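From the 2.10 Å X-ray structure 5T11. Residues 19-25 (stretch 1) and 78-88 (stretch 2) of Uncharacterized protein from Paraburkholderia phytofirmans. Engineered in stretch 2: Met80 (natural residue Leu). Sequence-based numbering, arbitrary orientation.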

# COMPACT_ATOMS: atom_id res chain seq x y z
N ASP B 19 19.03 22.07 -49.27
CA ASP B 19 19.89 22.14 -48.10
C ASP B 19 19.71 20.87 -47.28
O ASP B 19 18.61 20.61 -46.78
CB ASP B 19 19.55 23.36 -47.24
CG ASP B 19 20.01 24.67 -47.85
OD1 ASP B 19 20.97 24.66 -48.65
OD2 ASP B 19 19.41 25.72 -47.52
N LYS B 20 20.78 20.09 -47.13
CA LYS B 20 20.72 18.85 -46.35
C LYS B 20 20.79 19.19 -44.87
O LYS B 20 21.72 19.86 -44.42
CB LYS B 20 21.84 17.90 -46.76
CG LYS B 20 21.90 17.69 -48.26
CD LYS B 20 22.69 16.46 -48.67
CE LYS B 20 22.45 16.15 -50.14
NZ LYS B 20 20.99 16.19 -50.49
N VAL B 21 19.80 18.72 -44.11
CA VAL B 21 19.70 18.98 -42.67
C VAL B 21 19.75 17.65 -41.94
O VAL B 21 19.00 16.72 -42.26
CB VAL B 21 18.41 19.73 -42.32
CG1 VAL B 21 18.28 19.92 -40.81
CG2 VAL B 21 18.34 21.05 -43.06
N ALA B 22 20.64 17.55 -40.95
CA ALA B 22 20.67 16.41 -40.04
C ALA B 22 20.01 16.82 -38.73
O ALA B 22 20.30 17.89 -38.19
CB ALA B 22 22.10 15.94 -39.79
N VAL B 23 19.10 15.97 -38.24
CA VAL B 23 18.50 16.15 -36.91
C VAL B 23 19.33 15.33 -35.93
O VAL B 23 19.50 14.12 -36.11
CB VAL B 23 17.03 15.73 -36.89
CG1 VAL B 23 16.48 15.78 -35.45
CG2 VAL B 23 16.21 16.60 -37.84
N VAL B 24 19.86 16.00 -34.92
CA VAL B 24 20.84 15.41 -34.01
C VAL B 24 20.32 15.54 -32.58
O VAL B 24 19.91 16.62 -32.16
CB VAL B 24 22.21 16.11 -34.15
CG1 VAL B 24 23.03 15.97 -32.90
CG2 VAL B 24 22.95 15.57 -35.36
N SER B 25 20.33 14.41 -31.85
CA SER B 25 20.17 14.29 -30.40
C SER B 25 19.45 15.46 -29.75
O SER B 25 20.07 16.43 -29.30
CB SER B 25 21.54 14.13 -29.73
OG SER B 25 22.28 15.33 -29.80
N LYS B 78 29.71 12.72 -31.43
CA LYS B 78 29.85 11.81 -32.56
C LYS B 78 28.66 11.89 -33.52
O LYS B 78 28.79 11.50 -34.68
CB LYS B 78 30.05 10.37 -32.08
CG LYS B 78 29.08 9.86 -31.00
CD LYS B 78 29.52 8.47 -30.50
CE LYS B 78 28.59 7.90 -29.41
NZ LYS B 78 27.44 7.12 -29.95
N ALA B 79 27.51 12.40 -33.06
CA ALA B 79 26.44 12.73 -33.99
C ALA B 79 26.82 13.91 -34.87
O ALA B 79 26.39 13.98 -36.04
CB ALA B 79 25.14 13.01 -33.22
N MSE B 80 27.62 14.84 -34.35
CA MSE B 80 28.19 15.92 -35.16
C MSE B 80 29.11 15.38 -36.25
O MSE B 80 29.03 15.81 -37.41
CB MSE B 80 28.96 16.90 -34.28
CG MSE B 80 28.07 17.70 -33.35
SE MSE B 80 26.71 18.66 -34.37
CE MSE B 80 25.53 19.16 -32.90
N GLU B 81 30.00 14.46 -35.87
CA GLU B 81 30.85 13.82 -36.87
C GLU B 81 30.01 13.11 -37.92
O GLU B 81 30.29 13.20 -39.12
CB GLU B 81 31.82 12.85 -36.20
N TRP B 82 28.95 12.41 -37.49
CA TRP B 82 28.04 11.77 -38.43
C TRP B 82 27.44 12.78 -39.40
O TRP B 82 27.35 12.52 -40.61
CB TRP B 82 26.94 11.03 -37.68
CG TRP B 82 25.95 10.35 -38.59
CD1 TRP B 82 26.05 9.09 -39.11
CD2 TRP B 82 24.72 10.90 -39.09
NE1 TRP B 82 24.96 8.82 -39.91
CE2 TRP B 82 24.13 9.91 -39.91
CE3 TRP B 82 24.07 12.12 -38.93
CZ2 TRP B 82 22.92 10.12 -40.56
CZ3 TRP B 82 22.87 12.33 -39.58
CH2 TRP B 82 22.30 11.33 -40.39
N ALA B 83 26.99 13.93 -38.89
CA ALA B 83 26.43 14.97 -39.74
C ALA B 83 27.43 15.42 -40.79
O ALA B 83 27.08 15.62 -41.96
CB ALA B 83 25.97 16.17 -38.91
N ARG B 84 28.69 15.60 -40.39
CA ARG B 84 29.70 16.00 -41.35
C ARG B 84 29.94 14.91 -42.38
O ARG B 84 30.16 15.21 -43.56
CB ARG B 84 30.99 16.37 -40.61
CG ARG B 84 30.89 17.69 -39.84
CD ARG B 84 32.24 18.15 -39.29
NE ARG B 84 32.69 17.34 -38.16
CZ ARG B 84 32.37 17.57 -36.89
NH1 ARG B 84 31.57 18.58 -36.58
NH2 ARG B 84 32.84 16.78 -35.94
N SER B 85 29.87 13.64 -41.99
CA SER B 85 30.04 12.57 -42.96
C SER B 85 28.87 12.49 -43.93
O SER B 85 29.05 12.03 -45.06
CB SER B 85 30.24 11.22 -42.26
OG SER B 85 29.03 10.74 -41.69
N GLN B 86 27.69 12.94 -43.52
CA GLN B 86 26.52 12.99 -44.40
C GLN B 86 26.51 14.22 -45.30
O GLN B 86 25.60 14.34 -46.14
CB GLN B 86 25.24 12.96 -43.56
CG GLN B 86 24.99 11.62 -42.88
CD GLN B 86 24.88 10.49 -43.87
OE1 GLN B 86 23.85 10.31 -44.51
NE2 GLN B 86 25.97 9.75 -44.04
N ASN B 87 27.48 15.12 -45.16
CA ASN B 87 27.53 16.38 -45.91
C ASN B 87 26.28 17.23 -45.69
O ASN B 87 25.83 17.94 -46.59
CB ASN B 87 27.76 16.14 -47.40
CG ASN B 87 29.02 15.36 -47.66
OD1 ASN B 87 30.12 15.85 -47.40
ND2 ASN B 87 28.87 14.15 -48.19
N ALA B 88 25.73 17.18 -44.47
CA ALA B 88 24.66 18.09 -44.10
C ALA B 88 25.15 19.53 -44.12
O ALA B 88 26.27 19.83 -43.70
CB ALA B 88 24.12 17.74 -42.70

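The strand beginning at Val21 runs nearly antiparallel to the helix that starts at Lys78, with 169° between their N-to-C directions and a closest axial approach of 8.5 Å. The backbones draw nearest where the helix has ended: Lys20 CA lies 4.6 Å from Ala88 CA, whereas Val24 CA and Ala79 CA are 6.2 Å apart. Asn87, with positive phi, closes the helix in a Schellman motif: Asn87 N bonds to Arg84 O (3.1 Å) and Ala88 N to Ala83 O (3.2 Å). This turn brings Ala88 beside the strand, its CA 3.4 Å from Lys20 O.

No hydrogen bond crosses the contact, which rests on apolar packing. The alternation of the strand directs Ala22 and Val24 toward the helix and Val21 and Val23 away. Ala22 CB is 3.7 Å from Trp82 CZ3, at the edge of the indole and near its plane, and 4.0 Å from both Ala83 CB and Ala88 CB. Farther along, Val24 CG1 packs 3.6 Å from Ala79 CB and 4.1 Å from CE of Met80, an engineered residue present as selenomethionine. Although its CA-to-CB bond points away, the end of the Met80 side chain comes nearer the strand. Lys20 borders the contact, with CB 4.0 Å from Asn87 O, while its NZ is hydrogen-bonded elsewhere in the structure.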